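Local coordinates for citrate synthase (Metallosphaera sedula, PDB 6ABW), which probably catalyses the condensation of oxaloacetate with acetyl-CoA and water to citrate and free CoA, the entry step of the tricarboxylic acid cycle, at residues 49-54 against 280-285; 90-95 against 153-158; 256-261 against 313-318. One frame throughout, in Å; residues are numbered along the deposited sequence.

Contact 1 (49-54 against 280-285); sequences DLVEHT and AKIFKK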
# COMPACT_ATOMS: atom_id res chain seq x y z
N ASP A 49 -31.40 -1.30 -11.30
CA ASP A 49 -32.40 -1.86 -10.35
C ASP A 49 -31.90 -1.55 -8.94
O ASP A 49 -32.69 -1.11 -8.05
CB ASP A 49 -32.49 -3.39 -10.65
CG ASP A 49 -33.79 -4.11 -10.09
OD1 ASP A 49 -34.75 -3.44 -9.53
OD2 ASP A 49 -33.78 -5.38 -10.20
N LEU A 50 -30.59 -1.78 -8.70
CA LEU A 50 -30.07 -1.45 -7.38
C LEU A 50 -30.18 0.00 -7.06
O LEU A 50 -30.53 0.41 -5.90
CB LEU A 50 -28.62 -1.94 -7.24
CG LEU A 50 -28.51 -3.45 -7.22
CD1 LEU A 50 -27.03 -3.80 -7.30
CD2 LEU A 50 -29.18 -4.06 -5.97
N VAL A 51 -29.86 0.86 -8.04
CA VAL A 51 -29.85 2.31 -7.71
C VAL A 51 -31.26 2.79 -7.44
O VAL A 51 -31.52 3.51 -6.46
CB VAL A 51 -29.17 3.17 -8.78
CG1 VAL A 51 -29.45 4.68 -8.54
CG2 VAL A 51 -27.67 2.97 -8.75
N GLU A 52 -32.18 2.37 -8.30
CA GLU A 52 -33.58 2.84 -8.18
C GLU A 52 -34.29 2.32 -6.92
O GLU A 52 -35.02 3.06 -6.32
CB GLU A 52 -34.35 2.38 -9.39
CG GLU A 52 -35.82 2.79 -9.44
CD GLU A 52 -36.11 4.30 -9.49
OE1 GLU A 52 -35.16 5.13 -9.56
OE2 GLU A 52 -37.32 4.63 -9.46
N HIS A 53 -34.06 1.06 -6.56
CA HIS A 53 -34.88 0.35 -5.59
C HIS A 53 -34.16 -0.01 -4.28
O HIS A 53 -34.81 -0.55 -3.36
CB HIS A 53 -35.44 -0.91 -6.22
CG HIS A 53 -36.31 -0.64 -7.39
ND1 HIS A 53 -36.05 -1.16 -8.65
CD2 HIS A 53 -37.49 0.02 -7.50
CE1 HIS A 53 -37.02 -0.79 -9.48
NE2 HIS A 53 -37.91 -0.08 -8.80
N THR A 54 -32.83 0.23 -4.16
CA THR A 54 -32.15 -0.10 -2.91
C THR A 54 -31.45 1.14 -2.34
O THR A 54 -32.00 2.21 -2.37
CB THR A 54 -31.26 -1.36 -2.98
OG1 THR A 54 -30.06 -1.07 -3.66
CG2 THR A 54 -31.99 -2.53 -3.69
N ALA A 280 -22.99 5.57 -16.71
CA ALA A 280 -22.96 6.94 -17.19
C ALA A 280 -24.38 7.45 -17.33
O ALA A 280 -24.61 8.59 -17.01
CB ALA A 280 -22.25 7.01 -18.54
N LYS A 281 -25.31 6.63 -17.79
CA LYS A 281 -26.68 7.06 -17.92
C LYS A 281 -27.33 7.39 -16.56
O LYS A 281 -28.19 8.28 -16.42
CB LYS A 281 -27.48 5.93 -18.57
CG LYS A 281 -27.03 5.67 -19.98
CD LYS A 281 -27.82 4.57 -20.65
CE LYS A 281 -27.46 3.20 -20.13
NZ LYS A 281 -27.06 2.27 -21.23
N ILE A 282 -26.88 6.67 -15.53
CA ILE A 282 -27.44 6.87 -14.21
C ILE A 282 -26.84 8.12 -13.60
O ILE A 282 -27.58 8.97 -13.04
CB ILE A 282 -27.27 5.63 -13.34
CG1 ILE A 282 -27.91 4.45 -14.02
CG2 ILE A 282 -27.93 5.88 -12.00
CD1 ILE A 282 -27.54 3.09 -13.51
N PHE A 283 -25.51 8.26 -13.67
CA PHE A 283 -24.93 9.55 -13.21
C PHE A 283 -25.62 10.75 -13.92
O PHE A 283 -25.94 11.78 -13.27
CB PHE A 283 -23.44 9.61 -13.46
CG PHE A 283 -22.61 9.00 -12.39
CD1 PHE A 283 -22.57 9.57 -11.13
CD2 PHE A 283 -21.88 7.86 -12.60
CE1 PHE A 283 -21.81 9.03 -10.10
CE2 PHE A 283 -21.12 7.31 -11.59
CZ PHE A 283 -21.09 7.90 -10.31
N LYS A 284 -25.88 10.61 -15.22
CA LYS A 284 -26.54 11.71 -15.93
C LYS A 284 -27.90 12.10 -15.35
O LYS A 284 -28.18 13.29 -15.13
CB LYS A 284 -26.68 11.38 -17.41
CG LYS A 284 -27.23 12.59 -18.17
CD LYS A 284 -27.34 12.32 -19.62
CE LYS A 284 -27.94 13.55 -20.30
NZ LYS A 284 -28.05 13.21 -21.75
N LYS A 285 -28.70 11.11 -15.08
CA LYS A 285 -30.04 11.27 -14.52
C LYS A 285 -29.97 12.07 -13.25
O LYS A 285 -30.72 13.05 -13.08
CB LYS A 285 -30.60 9.90 -14.24
CG LYS A 285 -31.96 9.80 -13.55
CD LYS A 285 -32.19 8.30 -13.29
CE LYS A 285 -33.65 7.86 -13.31
NZ LYS A 285 -34.29 8.24 -12.04

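Contact 2 (90-95 against 153-158); sequences QVIDMI and KKPAIP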
# COMPACT_ATOMS: atom_id res chain seq x y z
N GLN A 90 -6.56 11.44 17.29
CA GLN A 90 -5.25 11.40 16.68
C GLN A 90 -5.36 11.20 15.16
O GLN A 90 -4.54 11.75 14.42
CB GLN A 90 -4.39 10.31 17.30
CG GLN A 90 -3.98 10.58 18.74
CD GLN A 90 -5.05 10.35 19.79
OE1 GLN A 90 -6.08 9.68 19.56
NE2 GLN A 90 -4.82 10.92 20.95
N VAL A 91 -6.37 10.44 14.70
CA VAL A 91 -6.54 10.25 13.25
C VAL A 91 -6.94 11.58 12.60
O VAL A 91 -6.41 11.97 11.54
CB VAL A 91 -7.59 9.18 12.95
CG1 VAL A 91 -7.76 9.02 11.46
CG2 VAL A 91 -7.12 7.86 13.51
N ILE A 92 -7.89 12.29 13.24
CA ILE A 92 -8.33 13.57 12.78
C ILE A 92 -7.15 14.55 12.78
O ILE A 92 -6.94 15.28 11.80
CB ILE A 92 -9.53 14.12 13.61
CG1 ILE A 92 -10.74 13.20 13.61
CG2 ILE A 92 -9.86 15.56 13.21
CD1 ILE A 92 -11.13 12.70 12.26
N ASP A 93 -6.37 14.57 13.86
CA ASP A 93 -5.22 15.49 13.98
C ASP A 93 -4.26 15.27 12.84
O ASP A 93 -3.67 16.22 12.29
CB ASP A 93 -4.45 15.27 15.29
CG ASP A 93 -5.23 15.64 16.58
OD1 ASP A 93 -6.33 16.24 16.49
OD2 ASP A 93 -4.71 15.27 17.69
N MET A 94 -4.09 14.03 12.46
CA MET A 94 -3.15 13.73 11.38
C MET A 94 -3.59 14.28 10.06
O MET A 94 -2.79 14.87 9.32
CB MET A 94 -2.97 12.24 11.22
CG MET A 94 -2.19 11.69 12.41
SD MET A 94 -1.80 9.91 12.33
CE MET A 94 -1.77 9.70 10.57
N ILE A 95 -4.88 14.15 9.76
CA ILE A 95 -5.41 14.71 8.55
C ILE A 95 -5.16 16.25 8.50
O ILE A 95 -4.78 16.82 7.44
CB ILE A 95 -6.93 14.39 8.40
CG1 ILE A 95 -7.16 12.90 8.14
CG2 ILE A 95 -7.55 15.23 7.27
CD1 ILE A 95 -8.60 12.50 8.48
N LYS A 153 -11.85 24.21 7.57
CA LYS A 153 -12.99 24.20 8.50
C LYS A 153 -12.73 23.29 9.68
O LYS A 153 -11.92 22.35 9.61
CB LYS A 153 -14.24 23.66 7.83
CG LYS A 153 -14.80 24.53 6.71
CD LYS A 153 -16.03 23.79 6.16
CE LYS A 153 -17.04 24.65 5.44
NZ LYS A 153 -16.34 25.45 4.41
N LYS A 154 -13.46 23.49 10.76
CA LYS A 154 -13.37 22.65 11.89
C LYS A 154 -13.78 21.18 11.60
O LYS A 154 -14.67 20.96 10.77
CB LYS A 154 -14.31 23.25 12.95
CG LYS A 154 -14.15 22.71 14.34
CD LYS A 154 -14.58 23.69 15.45
CE LYS A 154 -15.91 24.39 15.16
NZ LYS A 154 -17.01 23.49 14.69
N PRO A 155 -13.18 20.17 12.29
CA PRO A 155 -13.60 18.78 12.00
C PRO A 155 -15.08 18.49 12.26
O PRO A 155 -15.75 19.18 13.04
CB PRO A 155 -12.75 17.92 12.94
CG PRO A 155 -11.74 18.82 13.51
CD PRO A 155 -12.04 20.23 13.20
N ALA A 156 -15.58 17.42 11.66
CA ALA A 156 -16.95 16.96 11.95
C ALA A 156 -17.01 15.46 11.78
O ALA A 156 -16.63 14.96 10.70
CB ALA A 156 -17.95 17.57 11.00
N ILE A 157 -17.60 14.78 12.73
CA ILE A 157 -17.79 13.31 12.66
C ILE A 157 -19.19 13.01 12.21
O ILE A 157 -20.17 13.57 12.78
CB ILE A 157 -17.57 12.69 14.07
CG1 ILE A 157 -16.22 13.16 14.67
CG2 ILE A 157 -17.69 11.15 14.04
CD1 ILE A 157 -14.99 12.75 13.88
N PRO A 158 -19.36 12.13 11.19
CA PRO A 158 -20.73 11.72 10.86
C PRO A 158 -21.51 11.18 12.04
O PRO A 158 -20.97 10.49 12.91
CB PRO A 158 -20.55 10.67 9.82
CG PRO A 158 -19.14 10.95 9.23
CD PRO A 158 -18.36 11.40 10.41

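Contact 3 (256-261 against 313-318); sequences RKIIEG and ETFGAK. With ACO (acetyl coenzyme *a), chain D.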
# COMPACT_ATOMS: atom_id res chain seq x y z
N ARG A 256 -11.51 23.06 -31.81
CA ARG A 256 -10.09 23.31 -31.60
C ARG A 256 -9.32 22.14 -30.97
O ARG A 256 -8.33 21.70 -31.52
CB ARG A 256 -9.94 24.66 -30.82
CG ARG A 256 -10.61 25.89 -31.55
CD ARG A 256 -10.86 27.15 -30.68
NE ARG A 256 -10.04 27.09 -29.47
CZ ARG A 256 -10.49 26.97 -28.21
NH1 ARG A 256 -9.61 26.81 -27.23
NH2 ARG A 256 -11.79 27.07 -27.88
N LYS A 257 -9.79 21.58 -29.85
CA LYS A 257 -9.07 20.60 -29.08
C LYS A 257 -9.23 19.17 -29.61
O LYS A 257 -8.29 18.38 -29.56
CB LYS A 257 -9.46 20.62 -27.61
CG LYS A 257 -9.35 21.99 -26.95
CD LYS A 257 -7.91 22.41 -26.65
CE LYS A 257 -7.84 23.86 -26.18
NZ LYS A 257 -6.43 24.33 -26.12
N ILE A 258 -10.46 18.84 -30.03
CA ILE A 258 -10.82 17.47 -30.43
C ILE A 258 -10.71 17.25 -31.95
O ILE A 258 -10.05 16.30 -32.36
CB ILE A 258 -12.24 17.08 -29.91
CG1 ILE A 258 -12.34 17.31 -28.39
CG2 ILE A 258 -12.57 15.64 -30.28
CD1 ILE A 258 -11.31 16.61 -27.52
N ILE A 259 -11.39 18.06 -32.73
CA ILE A 259 -11.43 17.87 -34.19
C ILE A 259 -10.03 18.23 -34.76
O ILE A 259 -9.49 17.43 -35.52
CB ILE A 259 -12.56 18.64 -34.88
CG1 ILE A 259 -13.95 18.23 -34.39
CG2 ILE A 259 -12.53 18.50 -36.42
CD1 ILE A 259 -14.21 16.74 -34.54
N GLU A 260 -9.45 19.38 -34.39
CA GLU A 260 -8.17 19.86 -34.99
C GLU A 260 -6.97 19.34 -34.26
O GLU A 260 -6.05 18.83 -34.88
CB GLU A 260 -8.19 21.39 -35.11
CG GLU A 260 -9.37 21.94 -35.92
CD GLU A 260 -9.37 21.57 -37.44
OE1 GLU A 260 -8.28 21.68 -38.05
OE2 GLU A 260 -10.44 21.22 -38.05
N GLY A 261 -6.99 19.37 -32.93
CA GLY A 261 -5.88 18.93 -32.14
C GLY A 261 -5.78 17.44 -31.89
O GLY A 261 -4.79 16.98 -31.28
N GLU A 313 -21.91 12.07 -31.63
CA GLU A 313 -21.99 12.38 -33.11
C GLU A 313 -20.65 12.06 -33.81
O GLU A 313 -20.61 11.36 -34.84
CB GLU A 313 -22.44 13.84 -33.30
CG GLU A 313 -22.77 14.19 -34.74
CD GLU A 313 -22.58 15.69 -35.13
OE1 GLU A 313 -22.37 16.60 -34.25
OE2 GLU A 313 -22.66 15.95 -36.36
N THR A 314 -19.53 12.37 -33.15
CA THR A 314 -18.20 12.19 -33.73
C THR A 314 -17.61 10.79 -33.55
O THR A 314 -16.97 10.30 -34.43
CB THR A 314 -17.25 13.22 -33.13
OG1 THR A 314 -17.86 14.51 -33.30
CG2 THR A 314 -15.93 13.19 -33.84
N PHE A 315 -17.82 10.16 -32.39
CA PHE A 315 -17.15 8.91 -32.02
C PHE A 315 -18.06 7.72 -31.78
O PHE A 315 -17.56 6.60 -31.67
CB PHE A 315 -16.36 9.18 -30.71
CG PHE A 315 -15.37 10.29 -30.85
CD1 PHE A 315 -14.34 10.16 -31.75
CD2 PHE A 315 -15.40 11.43 -29.99
CE1 PHE A 315 -13.37 11.14 -31.89
CE2 PHE A 315 -14.46 12.42 -30.15
CZ PHE A 315 -13.43 12.27 -31.09
N GLY A 316 -19.37 7.92 -31.73
CA GLY A 316 -20.28 6.77 -31.51
C GLY A 316 -20.14 5.61 -32.53
O GLY A 316 -20.15 4.43 -32.12
N ALA A 317 -19.95 5.93 -33.82
CA ALA A 317 -19.69 4.90 -34.87
C ALA A 317 -18.41 4.10 -34.67
O ALA A 317 -18.32 2.97 -35.16
CB ALA A 317 -19.70 5.54 -36.26
N LYS A 318 -17.46 4.63 -33.91
CA LYS A 318 -16.34 3.88 -33.45
C LYS A 318 -16.51 3.10 -32.12
O LYS A 318 -15.53 2.56 -31.60
CB LYS A 318 -15.14 4.82 -33.30
CG LYS A 318 -14.95 5.75 -34.50
CD LYS A 318 -13.49 6.16 -34.54
CE LYS A 318 -13.30 7.55 -35.13
NZ LYS A 318 -13.46 7.47 -36.59
N1A ACO D . -11.94 10.16 -27.63
C2A ACO D . -11.75 10.17 -29.00
N3A ACO D . -11.37 9.05 -29.72
C4A ACO D . -11.17 7.89 -29.05
C5A ACO D . -11.37 7.82 -27.58
C6A ACO D . -11.78 9.05 -26.91
N6A ACO D . -11.93 9.02 -25.57
N7A ACO D . -11.08 6.55 -27.19
C8A ACO D . -10.73 5.85 -28.29
N9A ACO D . -10.78 6.66 -29.38
C1B ACO D . -10.50 6.26 -30.79
C2B ACO D . -9.12 5.62 -31.02
O2B ACO D . -8.07 6.56 -31.21
C3B ACO D . -9.41 4.83 -32.26
O3B ACO D . -9.27 5.75 -33.36
P3B ACO D . -8.85 5.33 -34.88
O7A ACO D . -8.22 6.58 -35.46
O8A ACO D . -10.16 4.94 -35.56
O9A ACO D . -7.85 4.19 -34.67
C4B ACO D . -10.86 4.35 -32.11
O4B ACO D . -11.50 5.28 -31.22
C5B ACO D . -11.01 2.99 -31.49
O5B ACO D . -10.34 2.96 -30.23
P1A ACO D . -10.47 1.65 -29.29
O1A ACO D . -9.45 0.67 -29.83
O2A ACO D . -11.96 1.29 -29.18
O3A ACO D . -10.03 2.06 -27.79
P2A ACO D . -8.51 2.38 -27.32
O4A ACO D . -7.89 1.17 -26.66
O5A ACO D . -7.80 3.22 -28.34
O6A ACO D . -8.91 3.28 -26.04
CBP ACO D . -9.57 3.54 -23.77
CCP ACO D . -9.89 2.87 -25.08
CDP ACO D . -10.60 3.62 -22.66
CEP ACO D . -8.09 3.72 -23.42
CAP ACO D . -9.80 5.04 -24.31
OAP ACO D . -11.07 5.29 -24.94
C9P ACO D . -9.62 6.20 -23.32
O9P ACO D . -8.49 6.64 -23.17
N8P ACO D . -10.71 6.65 -22.65
C7P ACO D . -10.59 7.52 -21.50
C6P ACO D . -10.13 8.94 -21.78
C5P ACO D . -9.96 9.56 -20.40
O5P ACO D . -10.90 10.15 -19.87
N4P ACO D . -8.75 9.46 -19.81
C3P ACO D . -8.43 10.11 -18.53
C2P ACO D . -8.14 9.00 -17.54
S1P ACO D . -6.41 8.99 -17.20
C ACO D . -6.64 9.21 -15.58
O ACO D . -6.87 10.34 -15.20
CH3 ACO D . -6.59 7.99 -14.70

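Contact 1 (49-54 against 280-285)
V51 lays its CG1 methyl against the CG2 methyl of I282, the two carbons 4.0 Å apart, and this is the apolar half of a light contact between helix 47-53 and helix 278-292. The two side chains pass each other heading in opposite directions, so they overlap flank to flank. Both touching methyls sit opposite their own backbone nitrogens (chi1 of V51 168°), the position that sends them across the gap. The pair is buried: A187 and L191 of helix 179-191 press on V51 and I282 respectively, and Y286 adds its side chain to V51.

Next to this pair, at the exposed margin, E52 and K285 approach each other, their chains crossing at about a right angle. E52 bends at chi2 (62°), and its OE1 ends 4.1 Å from NZ of K285, too far for a salt bridge, though the charges are of opposite sign. CG of E52 itself lies over the centre of the H53 ring, 3.6 Å above its plane. H53 in turn uses ND1 to hold OD1 of D49 at 2.8 Å, tilted out of the ring plane, while OD2 of D49 takes the backbone N of V383 of the second subunit. Where the helix stops, T54 grips the carbonyl O of L50 twice, with its N and its OG1 coming from opposite faces of the carbonyl plane.

The pairing is thus dispersion inside and a long charge attraction outside; between two exposed groups that attraction is probably weakened by solvent, while the buried methyl pair needs no polar partner.

Contact 2 (90-95 against 153-158)
I92 meets the chain at 153-158 like a fork, one branch for each of two residues. Its CG2 prong goes to P155: the methyl lies 3.7 Å from CB of the proline and 3.8 Å from CG, so it rests against the CB-CG bond of the pyrrolidine ring, from outside rather than over a face. The other prong runs through CG1 to CD1, and CD1 ends 4.2 Å from CD1 of I157, methyl to methyl. Against both partners the isoleucine comes in at a slant, neither alongside nor square on.

The torsions explain the fork. With chi1 of I92 at -58°, CG2 stands opposite the backbone N and CG1 beside it, and a further bend at chi2 (-48°) turns CD1 out towards I157. I157 has much the same bent shape; its CB is not aimed at the helix, and it is the terminal CD1 that makes the touch. P155, by contrast, has its CB directed toward the helix. Between them A156 turns its methyl away, as is usual along a roughly extended backbone, which puts P155 and I157 on the helix side together.

Carbonyls of the same segment are tied down on several sides: K153 O by the hydroxyl of Y96, K154 O by R148 and A156 O by N145, the last two on helix 128-151. I92 is buried and also packs on V87, whereas both of its partners across the contact remain partly exposed. On other faces of helix 89-97, V91, M94 and I95 pack on helix 104-119, and M94 meets M94 of the second subunit.

This is plain apolar packing of an extended linker, running from helix 128-151 to helix 164-173, against a helix of the largely alpha-helical citrate synthase fold, close to its dimer interface.

Contact 3 (256-261 against 313-318)
I258 of helix 250-260 and F315 of helix 295-315 carry the apolar part: CG2 of the isoleucine lies 3.6 Å from CZ of the phenylalanine and meets the ring at its edge, in the ring plane, between CZ and CE2. That methyl stands opposite the backbone N of I258 (chi1 -54°), which directs it at the ring. A looser aliphatic touch runs beside it, CD1 of I259 to CG2 of T314 at 4.0 Å. The same T314 methyl also covers the centre of one F315 face, 3.7 Å above the plane, while OG1 of T314 is engaged by the carbonyl O of L310.

Contacts with acetyl-CoA take the opposite face of F315. The C2A corner of the adenine sits over it, offset toward the rim, with CZ to C2A at 3.4 Å; the planes are inclined by about 60°, so the base presents its edge. The ring is hemmed in by the T314 methyl on one face, the I258 methyl at the edge and the ligand on the other face. An alanine here would remove the ring and is likely to leave the adenine C2A edge without its aromatic neighbour and a gap beside the I258 methyl.

K318 passes its CD methylene 3.7 Å from O8A of the 3'-phosphate; its ammonium does not touch that oxygen, though its charge probably favours the anion.

L265 and G267 bind the ligand by main-chain hydrogen bonds. This is characteristic of the coenzyme A site of citrate synthases, where, as in relatives, the adenine is recognised largely by main-chain groups beside a hydrophobic wall.

In the fold
The only one of the three to touch acetyl-CoA is contact 3, which lies at the periphery, about 28 Å from the centre of the chain. Contact 1 is its neighbour through the chain: helix 278-292, which carries residues 280-285, runs between helix 250-260 and helix 295-315 in sequence, and the nearest atoms of the two contacts are about 12 Å apart. Contact 2 lies on the other side of the chain's centre, its own centre about 45 Å from that of contact 3 and about 32 Å from that of contact 1. Contacts 1 and 2 both lie away from the annotated sites, and in each, other residues of the segments (D49, L50, H53 and T54, or Q90 and M94) touch the second subunit.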